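Local coordinates for protein PA0821 (Pseudomonas aeruginosa, PDB 7DRG) that probably acts as the immunity protein (antitoxin) against a putative VRR-NUC domain effector of the type VI secretion system, at residues B[44-47]-B[53-56]; B[76-81]-B[97-102]; B[161-166]-B[269-274]; B[184-189]-B[193-198]; B[248-253]-B[294-299]. All coordinates share one frame; numbering follows the deposited sequence.

Contact 1 (B[44-47]-B[53-56]); sequences LYFK and LVRE
V54, in the first turn of helix 52-69, loses more surface here than any other residue, and it meets F46 at the end of strand 34-46 together with the backbone of K47. The two methyls of V54 divide the work. CG1 lies against the F46 ring, 3.7 Å from CE2 and 4.1 Å from CD2, and it approaches obliquely, neither squarely over the face nor in the plane. CG2 turns to the main chain instead, with K47 O 4.1 Å from V54 CG2. The valine torsion explains the split: CG1 stands opposite the backbone N (chi1 174°), which leaves CG2 on the nitrogen side. F46 takes the less common rotamer in which CG sits between its own N and carbonyl carbon (chi1 67°), and its ring and the valine side chain run past each other in opposite senses. Within the strand, L44 O lies in the plane of the F46 ring at its edge, 3.8 Å from F46 CD1. K47 adds only backbone to the contact. Its side chain leaves in another direction, and NZ makes a salt bridge with D142. No hydrogen bond joins the segments; the touch is van der Waals and mostly apolar, made where the chain turns from strand into helix, a plain beta-to-alpha connection. Around it, strand 34-46 pairs antiparallel with strand 144-151, whose S144 and L146 pack on F46. On the helix side, the R55 guanidinium is held by the backbone carbonyls of A49, in the connecting loop, and D104, beyond helix 96-101.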
# COMPACT_ATOMS: atom_id res chain seq x y z
N LEU B 44 15.28 -21.31 -6.48
CA LEU B 44 16.57 -21.95 -6.28
C LEU B 44 17.55 -21.41 -7.31
O LEU B 44 17.28 -21.47 -8.52
CB LEU B 44 16.46 -23.48 -6.41
CG LEU B 44 15.56 -24.19 -5.40
CD1 LEU B 44 15.47 -25.67 -5.73
CD2 LEU B 44 16.09 -24.00 -4.00
N TYR B 45 18.67 -20.86 -6.84
CA TYR B 45 19.74 -20.40 -7.71
C TYR B 45 20.82 -21.48 -7.74
O TYR B 45 21.36 -21.84 -6.69
CB TYR B 45 20.33 -19.08 -7.21
CG TYR B 45 19.37 -17.91 -7.06
CD1 TYR B 45 18.54 -17.80 -5.94
CD2 TYR B 45 19.33 -16.89 -8.01
CE1 TYR B 45 17.69 -16.70 -5.78
CE2 TYR B 45 18.48 -15.81 -7.87
CZ TYR B 45 17.67 -15.72 -6.76
OH TYR B 45 16.83 -14.63 -6.62
N PHE B 46 21.17 -21.97 -8.94
CA PHE B 46 22.05 -23.13 -9.04
C PHE B 46 22.96 -22.98 -10.25
O PHE B 46 22.72 -22.16 -11.13
CB PHE B 46 21.25 -24.44 -9.13
CG PHE B 46 20.46 -24.58 -10.41
CD1 PHE B 46 19.23 -23.95 -10.55
CD2 PHE B 46 20.94 -25.33 -11.47
CE1 PHE B 46 18.51 -24.06 -11.73
CE2 PHE B 46 20.22 -25.45 -12.64
CZ PHE B 46 19.00 -24.81 -12.77
N LYS B 47 24.00 -23.81 -10.30
CA LYS B 47 24.97 -23.73 -11.39
C LYS B 47 24.97 -25.01 -12.23
O LYS B 47 24.33 -26.01 -11.90
CB LYS B 47 26.37 -23.42 -10.86
CG LYS B 47 26.44 -22.05 -10.18
CD LYS B 47 27.86 -21.62 -9.86
CE LYS B 47 27.87 -20.29 -9.14
NZ LYS B 47 29.27 -19.81 -8.91
N LEU B 53 23.96 -33.84 -16.79
CA LEU B 53 23.49 -34.41 -15.53
C LEU B 53 22.55 -33.46 -14.81
O LEU B 53 21.55 -33.90 -14.24
CB LEU B 53 24.68 -34.77 -14.64
CG LEU B 53 25.47 -36.00 -15.10
CD1 LEU B 53 26.60 -36.30 -14.12
CD2 LEU B 53 24.55 -37.20 -15.26
N VAL B 54 22.84 -32.15 -14.85
CA VAL B 54 21.95 -31.18 -14.20
C VAL B 54 20.65 -31.08 -14.97
O VAL B 54 19.57 -30.97 -14.37
CB VAL B 54 22.64 -29.81 -14.06
CG1 VAL B 54 21.66 -28.75 -13.52
CG2 VAL B 54 23.84 -29.91 -13.15
N ARG B 55 20.71 -31.12 -16.30
CA ARG B 55 19.48 -31.10 -17.09
C ARG B 55 18.61 -32.32 -16.79
O ARG B 55 17.39 -32.19 -16.64
CB ARG B 55 19.81 -30.98 -18.57
CG ARG B 55 20.36 -29.61 -18.90
CD ARG B 55 20.84 -29.50 -20.33
NE ARG B 55 21.31 -28.15 -20.60
CZ ARG B 55 21.62 -27.70 -21.81
NH1 ARG B 55 21.50 -28.50 -22.87
NH2 ARG B 55 22.05 -26.45 -21.97
N GLU B 56 19.22 -33.51 -16.67
CA GLU B 56 18.44 -34.68 -16.28
C GLU B 56 17.79 -34.50 -14.92
O GLU B 56 16.65 -34.91 -14.70
CB GLU B 56 19.31 -35.93 -16.28
CG GLU B 56 19.90 -36.26 -17.63
CD GLU B 56 20.84 -37.46 -17.58
OE1 GLU B 56 20.83 -38.19 -16.56
OE2 GLU B 56 21.62 -37.61 -18.54

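Contact 2 (B[76-81]-B[97-102]); sequences LWREEP and REMMGA
L76 and R78 lie two residues apart where strand 75-77 runs out in extended conformation, and both direct their CB atoms at M99, a residue of helix 96-101. M99 is modelled as selenomethionine and is the single residue of its segment that reaches across. Its chain runs straight to the selenium and then bends at the last torsion (chi3 -72°), which swings the terminal methyl toward the leucine. L76 and M99 thus meet tip to tip, with L76 CD2 3.8 Å from M99 CE and 3.9 Å from M99 SE. The strand belongs to an antiparallel set: it pairs with strands 87-89 and 109-114, and the helix that follows the 75-77/87-89 hairpin packs back on the same side, where F111 and Y113 of strand 109-114 also touch M99. R78 reaches the selenium from another angle. Its side chain, bent at chi3 (-56°), passes obliquely by M99, with R78 CD and R78 NH1 each 4.1 Å from M99 SE, so that the aliphatic part and one end of the guanidinium share the contact. P81, further along the same segment, lays its CB 3.4 Å above the centre of the guanidinium plane. The charged end is fixed by the backbone carbonyls of Q83 and K85, both of which take a hydrogen bond from R78 NH2.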
# COMPACT_ATOMS: atom_id res chain seq x y z
N LEU B 76 2.97 -23.35 -21.90
CA LEU B 76 4.43 -23.39 -21.83
C LEU B 76 4.98 -22.19 -22.59
O LEU B 76 4.76 -22.07 -23.81
CB LEU B 76 4.98 -24.69 -22.41
CG LEU B 76 6.50 -24.69 -22.56
CD1 LEU B 76 7.17 -24.58 -21.20
CD2 LEU B 76 6.94 -25.96 -23.29
N TRP B 77 5.71 -21.33 -21.89
CA TRP B 77 6.40 -20.19 -22.48
C TRP B 77 7.88 -20.50 -22.64
O TRP B 77 8.51 -21.03 -21.72
CB TRP B 77 6.22 -18.93 -21.62
CG TRP B 77 4.86 -18.27 -21.70
CD1 TRP B 77 3.83 -18.38 -20.79
CD2 TRP B 77 4.39 -17.40 -22.73
NE1 TRP B 77 2.76 -17.63 -21.22
CE2 TRP B 77 3.08 -17.01 -22.40
CE3 TRP B 77 4.96 -16.90 -23.91
CZ2 TRP B 77 2.32 -16.16 -23.20
CZ3 TRP B 77 4.20 -16.06 -24.71
CH2 TRP B 77 2.90 -15.70 -24.35
N ARG B 78 8.44 -20.19 -23.81
CA ARG B 78 9.85 -20.37 -24.08
C ARG B 78 10.38 -19.13 -24.78
O ARG B 78 9.74 -18.60 -25.69
CB ARG B 78 10.12 -21.61 -24.96
CG ARG B 78 9.78 -22.95 -24.29
CD ARG B 78 10.02 -24.10 -25.26
NE ARG B 78 9.26 -23.89 -26.48
CZ ARG B 78 9.57 -24.43 -27.65
NH1 ARG B 78 10.63 -25.22 -27.76
NH2 ARG B 78 8.81 -24.16 -28.71
N GLU B 79 11.56 -18.66 -24.36
CA GLU B 79 12.13 -17.46 -24.96
C GLU B 79 12.90 -17.83 -26.22
O GLU B 79 13.88 -18.59 -26.16
CB GLU B 79 13.03 -16.72 -23.98
CG GLU B 79 13.69 -15.49 -24.59
CD GLU B 79 14.33 -14.58 -23.56
OE1 GLU B 79 14.70 -13.44 -23.93
OE2 GLU B 79 14.46 -14.99 -22.39
N GLU B 80 12.46 -17.28 -27.36
CA GLU B 80 13.04 -17.46 -28.69
C GLU B 80 13.54 -18.88 -28.92
O GLU B 80 14.74 -19.10 -29.08
CB GLU B 80 14.16 -16.44 -28.93
CG GLU B 80 13.70 -15.01 -28.69
CD GLU B 80 14.54 -13.99 -29.44
OE1 GLU B 80 14.02 -12.87 -29.69
OE2 GLU B 80 15.70 -14.29 -29.78
N PRO B 81 12.64 -19.86 -28.96
CA PRO B 81 13.07 -21.25 -29.13
C PRO B 81 13.58 -21.51 -30.54
O PRO B 81 13.11 -20.92 -31.52
CB PRO B 81 11.80 -22.05 -28.85
CG PRO B 81 10.69 -21.12 -29.21
CD PRO B 81 11.17 -19.74 -28.86
N ARG B 97 11.99 -33.81 -21.38
CA ARG B 97 13.21 -34.54 -21.75
C ARG B 97 13.45 -34.52 -23.25
O ARG B 97 14.60 -34.55 -23.70
CB ARG B 97 13.14 -35.99 -21.25
CG ARG B 97 13.22 -36.12 -19.74
CD ARG B 97 12.90 -37.53 -19.25
NE ARG B 97 12.55 -37.54 -17.83
CZ ARG B 97 13.44 -37.63 -16.85
NH1 ARG B 97 14.73 -37.72 -17.14
NH2 ARG B 97 13.02 -37.62 -15.60
N GLU B 98 12.38 -34.49 -24.05
CA GLU B 98 12.55 -34.46 -25.49
C GLU B 98 13.05 -33.09 -25.96
O GLU B 98 13.90 -33.01 -26.85
CB GLU B 98 11.23 -34.83 -26.18
CG GLU B 98 11.30 -34.98 -27.69
CD GLU B 98 11.96 -36.27 -28.16
OE1 GLU B 98 12.06 -37.24 -27.38
OE2 GLU B 98 12.39 -36.32 -29.34
N MSE B 99 12.55 -32.02 -25.36
CA MSE B 99 12.99 -30.68 -25.73
C MSE B 99 14.43 -30.46 -25.28
O MSE B 99 15.23 -29.86 -26.01
CB MSE B 99 12.06 -29.63 -25.13
CG MSE B 99 10.70 -29.61 -25.82
SE MSE B 99 9.54 -28.21 -25.10
CE MSE B 99 9.15 -29.02 -23.35
N MSE B 100 14.78 -30.98 -24.12
CA MSE B 100 16.17 -30.81 -23.65
C MSE B 100 17.11 -31.65 -24.52
O MSE B 100 18.25 -31.26 -24.69
CB MSE B 100 16.29 -31.24 -22.19
CG MSE B 100 15.35 -30.56 -21.25
SE MSE B 100 16.37 -29.98 -19.69
CE MSE B 100 17.24 -28.73 -20.79
N GLY B 101 16.63 -32.78 -25.03
CA GLY B 101 17.48 -33.62 -25.85
C GLY B 101 17.87 -33.01 -27.18
O GLY B 101 18.86 -33.44 -27.78
N ALA B 102 17.11 -32.03 -27.65
CA ALA B 102 17.45 -31.30 -28.86
C ALA B 102 18.44 -30.17 -28.60
O ALA B 102 18.74 -29.40 -29.53
CB ALA B 102 16.18 -30.72 -29.49

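Contact 3 (B[161-166]-B[269-274]); sequences DFLQLF and VIQAGA
F166 of helix 161-173 and V269 of strand 267-272 make the apolar half of this contact, and the phenylalanine can be followed outward. From CB the side chain heads for the strand, CG standing opposite the backbone N (chi1 -166°). CD2 is the first ring atom to touch, 4.0 Å from V269 CG1. CE2 lies in the cleft of the valine, with V269 CG1 and V269 CG2 both 3.9 Å away. The methyls flank the ring edge, close to its plane, and do not lie on a face. At the far end, F166 CZ comes within 3.5 Å of L44 CD2, so the ring touches both strand 267-272 and strand 34-46. One turn earlier, L163 crosses Q271 at about a right angle, with L163 CD2 3.7 Å from Q271 OE1. Q271 is fully extended, which carries its amide beyond the strand to the turn that follows: NE2 bonds to G273 O at 3.1 Å, a fairly straight bond (N-H...O angle 158°) with the acceptor close to the amide plane. The same NE2 also reaches the backbone O of N356, Y262 OH bonds to OE1, and W232 NE1 supplies a second donor to G273 O. A buried primary amide set against a leucine methyl would be costly if left without partners. Here both of its ends are bonded, which pins the rotation of the amide and lets L163 pack on an oxygen that is already satisfied.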
# COMPACT_ATOMS: atom_id res chain seq x y z
N ASP B 161 3.55 -31.43 0.73
CA ASP B 161 3.90 -31.71 -0.67
C ASP B 161 4.91 -30.70 -1.22
O ASP B 161 5.94 -31.09 -1.78
CB ASP B 161 2.65 -31.73 -1.54
CG ASP B 161 1.86 -33.02 -1.41
OD1 ASP B 161 2.17 -33.83 -0.51
OD2 ASP B 161 0.94 -33.22 -2.23
N PHE B 162 4.62 -29.40 -1.10
CA PHE B 162 5.56 -28.40 -1.59
C PHE B 162 6.89 -28.51 -0.85
O PHE B 162 7.96 -28.45 -1.46
CB PHE B 162 4.97 -27.00 -1.44
CG PHE B 162 5.93 -25.90 -1.79
CD1 PHE B 162 6.85 -25.44 -0.87
CD2 PHE B 162 5.92 -25.34 -3.06
CE1 PHE B 162 7.75 -24.45 -1.19
CE2 PHE B 162 6.82 -24.33 -3.39
CZ PHE B 162 7.73 -23.89 -2.46
N LEU B 163 6.83 -28.67 0.48
CA LEU B 163 8.05 -28.81 1.26
C LEU B 163 8.90 -29.98 0.76
O LEU B 163 10.11 -29.84 0.59
CB LEU B 163 7.67 -28.99 2.73
CG LEU B 163 8.77 -29.34 3.72
CD1 LEU B 163 9.82 -28.26 3.73
CD2 LEU B 163 8.14 -29.51 5.11
N GLN B 164 8.27 -31.13 0.48
CA GLN B 164 9.00 -32.27 -0.05
C GLN B 164 9.64 -31.94 -1.39
O GLN B 164 10.78 -32.34 -1.66
CB GLN B 164 8.06 -33.47 -0.19
CG GLN B 164 8.77 -34.76 -0.56
CD GLN B 164 9.59 -35.31 0.59
OE1 GLN B 164 9.05 -35.70 1.63
NE2 GLN B 164 10.91 -35.33 0.43
N LEU B 165 8.93 -31.22 -2.26
CA LEU B 165 9.51 -30.82 -3.54
C LEU B 165 10.74 -29.94 -3.33
O LEU B 165 11.77 -30.14 -3.98
CB LEU B 165 8.48 -30.09 -4.40
CG LEU B 165 7.25 -30.84 -4.90
CD1 LEU B 165 6.36 -29.88 -5.69
CD2 LEU B 165 7.65 -32.05 -5.75
N PHE B 166 10.63 -28.95 -2.44
CA PHE B 166 11.73 -28.02 -2.24
C PHE B 166 12.99 -28.74 -1.78
O PHE B 166 14.09 -28.49 -2.28
CB PHE B 166 11.33 -26.92 -1.26
CG PHE B 166 12.26 -25.74 -1.24
CD1 PHE B 166 12.13 -24.74 -2.18
CD2 PHE B 166 13.27 -25.64 -0.29
CE1 PHE B 166 13.00 -23.66 -2.18
CE2 PHE B 166 14.13 -24.57 -0.28
CZ PHE B 166 13.99 -23.57 -1.23
N VAL B 269 18.49 -26.61 4.32
CA VAL B 269 17.25 -25.83 4.23
C VAL B 269 16.73 -25.61 5.64
O VAL B 269 16.60 -26.57 6.42
CB VAL B 269 16.19 -26.51 3.36
CG1 VAL B 269 14.86 -25.73 3.42
CG2 VAL B 269 16.67 -26.61 1.93
N ILE B 270 16.43 -24.37 5.97
CA ILE B 270 15.86 -23.99 7.26
C ILE B 270 14.38 -23.74 7.06
O ILE B 270 13.99 -23.00 6.14
CB ILE B 270 16.56 -22.74 7.83
CG1 ILE B 270 18.07 -22.96 7.90
CG2 ILE B 270 15.97 -22.38 9.20
CD1 ILE B 270 18.85 -21.74 8.30
N GLN B 271 13.54 -24.35 7.89
CA GLN B 271 12.11 -24.11 7.89
C GLN B 271 11.77 -23.22 9.08
O GLN B 271 12.02 -23.59 10.23
CB GLN B 271 11.33 -25.43 7.97
CG GLN B 271 9.82 -25.24 8.14
CD GLN B 271 9.06 -26.56 8.24
OE1 GLN B 271 9.58 -27.62 7.89
NE2 GLN B 271 7.81 -26.49 8.69
N ALA B 272 11.24 -22.03 8.80
CA ALA B 272 10.94 -21.05 9.84
C ALA B 272 9.45 -21.06 10.12
O ALA B 272 8.68 -20.30 9.54
CB ALA B 272 11.41 -19.66 9.41
N GLY B 273 9.03 -21.91 11.06
CA GLY B 273 7.65 -21.94 11.49
C GLY B 273 6.84 -23.07 10.87
O GLY B 273 7.27 -23.76 9.94
N ALA B 274 5.63 -23.24 11.41
CA ALA B 274 4.77 -24.37 11.07
C ALA B 274 4.14 -24.23 9.70
O ALA B 274 3.64 -25.22 9.15
CB ALA B 274 3.66 -24.51 12.13

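Contact 4 (B[184-189]-B[193-198]); sequences YNLSPT and NDEPSE
L186, the last residue of strand 182-186, pushes its two methyls into helix 191-204, which runs back nearly antiparallel to it (170° between the short axes, 9.3 Å apart) in a tight strand-turn-helix connection. CD1 does most of the touching: L186 CD1 is 4.1 Å from E195 CG and equally far from E198 OE1. CD2 rests on the main chain, 4.2 Å from D194 O. Beside it, S187 CB lies 3.8 Å from D194 OD2. E198 has its CG opposite the backbone N and an extended chain, which brings its carboxylate level with the strand edge. A water there accepts from Y184 N at 2.8 Å and donates to E198 OE2 at 2.7 Å. No direct hydrogen bond joins the segments. P196 has no N-H to offer the preceding turn, in keeping with the kink of the helix at 196-197. The next shell fixes the acids: H309 bonds to E198 OE1, R318 forms a salt bridge with E195, and Y33 OH and the backbone N of N23 hold D194. Three buried acidic groups, D194, E195 and E198, thus all have partners, and the water-bridged, histidine-linked E198 would probably be stabilised in its ionised form.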
# COMPACT_ATOMS: atom_id res chain seq x y z
N TYR B 184 3.84 -13.36 -5.21
CA TYR B 184 2.91 -13.17 -6.31
C TYR B 184 3.55 -13.63 -7.60
O TYR B 184 4.61 -13.12 -7.98
CB TYR B 184 2.48 -11.71 -6.45
CG TYR B 184 1.46 -11.31 -5.43
CD1 TYR B 184 0.12 -11.62 -5.61
CD2 TYR B 184 1.83 -10.66 -4.26
CE1 TYR B 184 -0.82 -11.28 -4.65
CE2 TYR B 184 0.90 -10.31 -3.31
CZ TYR B 184 -0.42 -10.63 -3.51
OH TYR B 184 -1.36 -10.29 -2.56
N ASN B 185 2.92 -14.58 -8.28
CA ASN B 185 3.23 -14.79 -9.69
C ASN B 185 2.58 -13.67 -10.48
O ASN B 185 1.41 -13.35 -10.24
CB ASN B 185 2.73 -16.14 -10.18
CG ASN B 185 3.58 -17.29 -9.71
OD1 ASN B 185 4.75 -17.10 -9.36
ND2 ASN B 185 3.02 -18.49 -9.73
N LEU B 186 3.32 -13.06 -11.40
CA LEU B 186 2.78 -12.01 -12.24
C LEU B 186 2.48 -12.56 -13.63
O LEU B 186 2.89 -13.66 -14.00
CB LEU B 186 3.75 -10.83 -12.33
CG LEU B 186 4.21 -10.25 -10.99
CD1 LEU B 186 5.09 -9.03 -11.23
CD2 LEU B 186 3.03 -9.90 -10.10
N SER B 187 1.75 -11.76 -14.41
CA SER B 187 1.42 -12.13 -15.77
C SER B 187 2.69 -12.46 -16.55
O SER B 187 3.67 -11.71 -16.47
CB SER B 187 0.66 -10.99 -16.45
OG SER B 187 0.62 -11.20 -17.85
N PRO B 188 2.72 -13.58 -17.29
CA PRO B 188 3.95 -13.94 -18.01
C PRO B 188 4.34 -12.94 -19.08
O PRO B 188 5.53 -12.85 -19.42
CB PRO B 188 3.60 -15.30 -18.63
CG PRO B 188 2.50 -15.84 -17.78
CD PRO B 188 1.71 -14.64 -17.34
N THR B 189 3.39 -12.18 -19.61
CA THR B 189 3.66 -11.24 -20.68
C THR B 189 3.48 -9.78 -20.29
O THR B 189 4.11 -8.91 -20.90
CB THR B 189 2.77 -11.52 -21.89
OG1 THR B 189 1.39 -11.53 -21.48
CG2 THR B 189 3.12 -12.86 -22.50
N ASN B 193 2.95 -4.13 -16.21
CA ASN B 193 1.72 -3.53 -15.70
C ASN B 193 1.48 -3.87 -14.24
O ASN B 193 0.75 -3.15 -13.55
CB ASN B 193 0.49 -4.01 -16.48
CG ASN B 193 0.51 -3.59 -17.93
OD1 ASN B 193 1.21 -2.65 -18.31
ND2 ASN B 193 -0.30 -4.27 -18.74
N ASP B 194 2.07 -4.96 -13.76
CA ASP B 194 1.63 -5.56 -12.52
C ASP B 194 2.67 -5.52 -11.41
O ASP B 194 2.31 -5.79 -10.26
CB ASP B 194 1.18 -7.00 -12.80
CG ASP B 194 0.02 -7.04 -13.78
OD1 ASP B 194 -1.05 -6.47 -13.44
OD2 ASP B 194 0.17 -7.56 -14.90
N GLU B 195 3.92 -5.18 -11.71
CA GLU B 195 4.88 -4.89 -10.65
C GLU B 195 4.35 -3.88 -9.63
O GLU B 195 4.65 -4.04 -8.43
CB GLU B 195 6.20 -4.39 -11.24
CG GLU B 195 6.97 -5.46 -12.01
CD GLU B 195 8.33 -4.98 -12.48
OE1 GLU B 195 8.53 -3.75 -12.59
OE2 GLU B 195 9.21 -5.84 -12.73
N PRO B 196 3.60 -2.83 -10.00
CA PRO B 196 3.08 -1.94 -8.96
C PRO B 196 2.19 -2.63 -7.95
O PRO B 196 2.19 -2.25 -6.77
CB PRO B 196 2.31 -0.88 -9.77
CG PRO B 196 2.97 -0.87 -11.09
CD PRO B 196 3.36 -2.29 -11.35
N SER B 197 1.41 -3.63 -8.39
CA SER B 197 0.61 -4.41 -7.44
C SER B 197 1.50 -5.13 -6.45
O SER B 197 1.21 -5.16 -5.24
CB SER B 197 -0.28 -5.40 -8.19
OG SER B 197 -1.11 -4.75 -9.13
N GLU B 198 2.59 -5.73 -6.94
CA GLU B 198 3.55 -6.39 -6.05
C GLU B 198 4.20 -5.40 -5.09
O GLU B 198 4.37 -5.70 -3.90
CB GLU B 198 4.59 -7.12 -6.90
CG GLU B 198 5.64 -7.86 -6.10
CD GLU B 198 6.62 -8.60 -7.00
OE1 GLU B 198 7.23 -7.96 -7.88
OE2 GLU B 198 6.76 -9.82 -6.82
O HOH W 1 5.59 -11.21 -4.88
O HOH W 2 7.21 -11.86 -8.24

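Contact 5 (B[248-253]-B[294-299]); sequences DALRAQ and NHALKG
L250 and L297 carry CG on the side remote from their own carbonyl carbons (chi1 -74° and -63°), and this similar setting swings both side chains toward the other helix. They cross there at about a right angle. L250 CD2 meets L297 CD2 at 3.7 Å, while L250 CD1 stays slightly further off, 4.1 Å from the same L297 CD2. One methyl of L297 thus sits against both branches of L250. A296, the residue before, has the largest area covered by the contact. Its CB lies 4.0 Å from L250 CD2, and from another direction Q253 closes over it, with Q253 CD 3.9 Å from A296 CB. That glutamine stands at the turn leaving helix 247-251, where Q253 N bonds back to L250 O at 2.9 Å, and its chain, extended beyond CG, brings the amide group onto the alanine at the solvent side of the interface. The CA atoms come nearest at the same place, 6.8 Å between those of Q253 and A296. Leucine packs on leucine inside and a glutamine side chain lies over the alanine outside, joining the C-terminal ends of two helices. On the inner side L297 packs on T234 and L236 of strand 233-237, and L250 comes up to I270 of the adjoining strand 267-272. N294, a turn earlier in helix 288-297, bonds to D332, which ties that helix to the segment following helix 321-328.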
# COMPACT_ATOMS: atom_id res chain seq x y z
N ASP B 248 25.84 -25.57 13.93
CA ASP B 248 25.73 -25.55 15.39
C ASP B 248 25.36 -24.16 15.89
O ASP B 248 24.46 -24.00 16.73
CB ASP B 248 27.04 -26.01 16.03
CG ASP B 248 27.30 -27.49 15.84
OD1 ASP B 248 26.33 -28.24 15.61
OD2 ASP B 248 28.48 -27.90 15.92
N ALA B 249 26.03 -23.12 15.37
CA ALA B 249 25.78 -21.76 15.83
C ALA B 249 24.38 -21.28 15.44
O ALA B 249 23.80 -20.45 16.15
CB ALA B 249 26.84 -20.82 15.27
N LEU B 250 23.82 -21.79 14.34
CA LEU B 250 22.48 -21.37 13.95
C LEU B 250 21.41 -22.05 14.80
O LEU B 250 20.44 -21.40 15.21
CB LEU B 250 22.23 -21.66 12.46
CG LEU B 250 22.92 -20.75 11.45
CD1 LEU B 250 22.58 -21.18 10.04
CD2 LEU B 250 22.51 -19.29 11.68
N ARG B 251 21.57 -23.35 15.06
CA ARG B 251 20.59 -24.06 15.88
C ARG B 251 20.56 -23.50 17.30
O ARG B 251 19.54 -23.61 17.98
CB ARG B 251 20.90 -25.56 15.89
CG ARG B 251 20.63 -26.23 14.54
CD ARG B 251 21.16 -27.66 14.49
NE ARG B 251 20.30 -28.59 15.22
CZ ARG B 251 20.53 -29.89 15.31
NH1 ARG B 251 21.59 -30.43 14.73
NH2 ARG B 251 19.70 -30.66 16.00
N ALA B 252 21.65 -22.87 17.74
CA ALA B 252 21.67 -22.19 19.03
C ALA B 252 20.80 -20.94 19.04
O ALA B 252 20.40 -20.49 20.12
CB ALA B 252 23.10 -21.83 19.41
N GLN B 253 20.49 -20.36 17.88
CA GLN B 253 19.68 -19.15 17.80
C GLN B 253 18.26 -19.39 17.33
O GLN B 253 17.47 -18.44 17.29
CB GLN B 253 20.34 -18.14 16.85
CG GLN B 253 21.79 -17.85 17.13
CD GLN B 253 22.46 -17.13 15.97
OE1 GLN B 253 23.28 -17.71 15.25
NE2 GLN B 253 22.12 -15.86 15.79
N ASN B 294 15.98 -13.96 10.23
CA ASN B 294 16.65 -12.84 9.58
C ASN B 294 17.73 -12.26 10.49
O ASN B 294 18.79 -11.86 10.01
CB ASN B 294 15.62 -11.77 9.19
CG ASN B 294 16.26 -10.51 8.63
OD1 ASN B 294 16.55 -10.42 7.44
ND2 ASN B 294 16.44 -9.51 9.49
N HIS B 295 17.46 -12.21 11.80
CA HIS B 295 18.47 -11.71 12.73
C HIS B 295 19.72 -12.59 12.72
O HIS B 295 20.85 -12.08 12.73
CB HIS B 295 17.87 -11.64 14.14
CG HIS B 295 18.74 -10.93 15.13
ND1 HIS B 295 18.85 -9.55 15.15
CD2 HIS B 295 19.53 -11.39 16.12
CE1 HIS B 295 19.68 -9.20 16.12
NE2 HIS B 295 20.10 -10.30 16.73
N ALA B 296 19.54 -13.91 12.66
CA ALA B 296 20.67 -14.83 12.66
C ALA B 296 21.48 -14.76 11.37
O ALA B 296 22.69 -15.02 11.38
CB ALA B 296 20.20 -16.26 12.89
N LEU B 297 20.84 -14.42 10.25
CA LEU B 297 21.48 -14.50 8.94
C LEU B 297 21.80 -13.15 8.31
O LEU B 297 22.39 -13.12 7.23
CB LEU B 297 20.61 -15.31 7.98
CG LEU B 297 20.37 -16.77 8.35
CD1 LEU B 297 19.57 -17.48 7.26
CD2 LEU B 297 21.69 -17.48 8.61
N LYS B 298 21.43 -12.03 8.94
CA LYS B 298 21.60 -10.76 8.24
C LYS B 298 23.06 -10.40 8.01
O LYS B 298 23.36 -9.55 7.17
CB LYS B 298 20.88 -9.64 8.98
CG LYS B 298 21.37 -9.37 10.38
CD LYS B 298 20.45 -8.35 11.03
CE LYS B 298 20.99 -7.85 12.36
NZ LYS B 298 20.05 -6.86 12.95
N GLY B 299 23.98 -11.05 8.73
CA GLY B 299 25.40 -10.88 8.46
C GLY B 299 25.83 -11.39 7.10
O GLY B 299 26.90 -10.99 6.61

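In the fold
Following the chain from the N terminus, contact 1 closes a short loop between strand 34-46 and helix 52-69. Contact 2 comes next in series, closing the loop that holds strand 87-89, and it touches contact 1 where R55 packs on M100. Contact 3 opens at helix 161-173 and closes over a hundred residues later on strand 267-272. Nested inside that long loop is contact 4, whose P188 and T189 lean on W77 of contact 2. Contact 5 starts within the loop of contact 3 and ends beyond it, so the two cross. Contacts 1 to 4 each join a helix to a strand, while contact 5 joins two helix ends, on the opposite side of the chain's centre from contact 2.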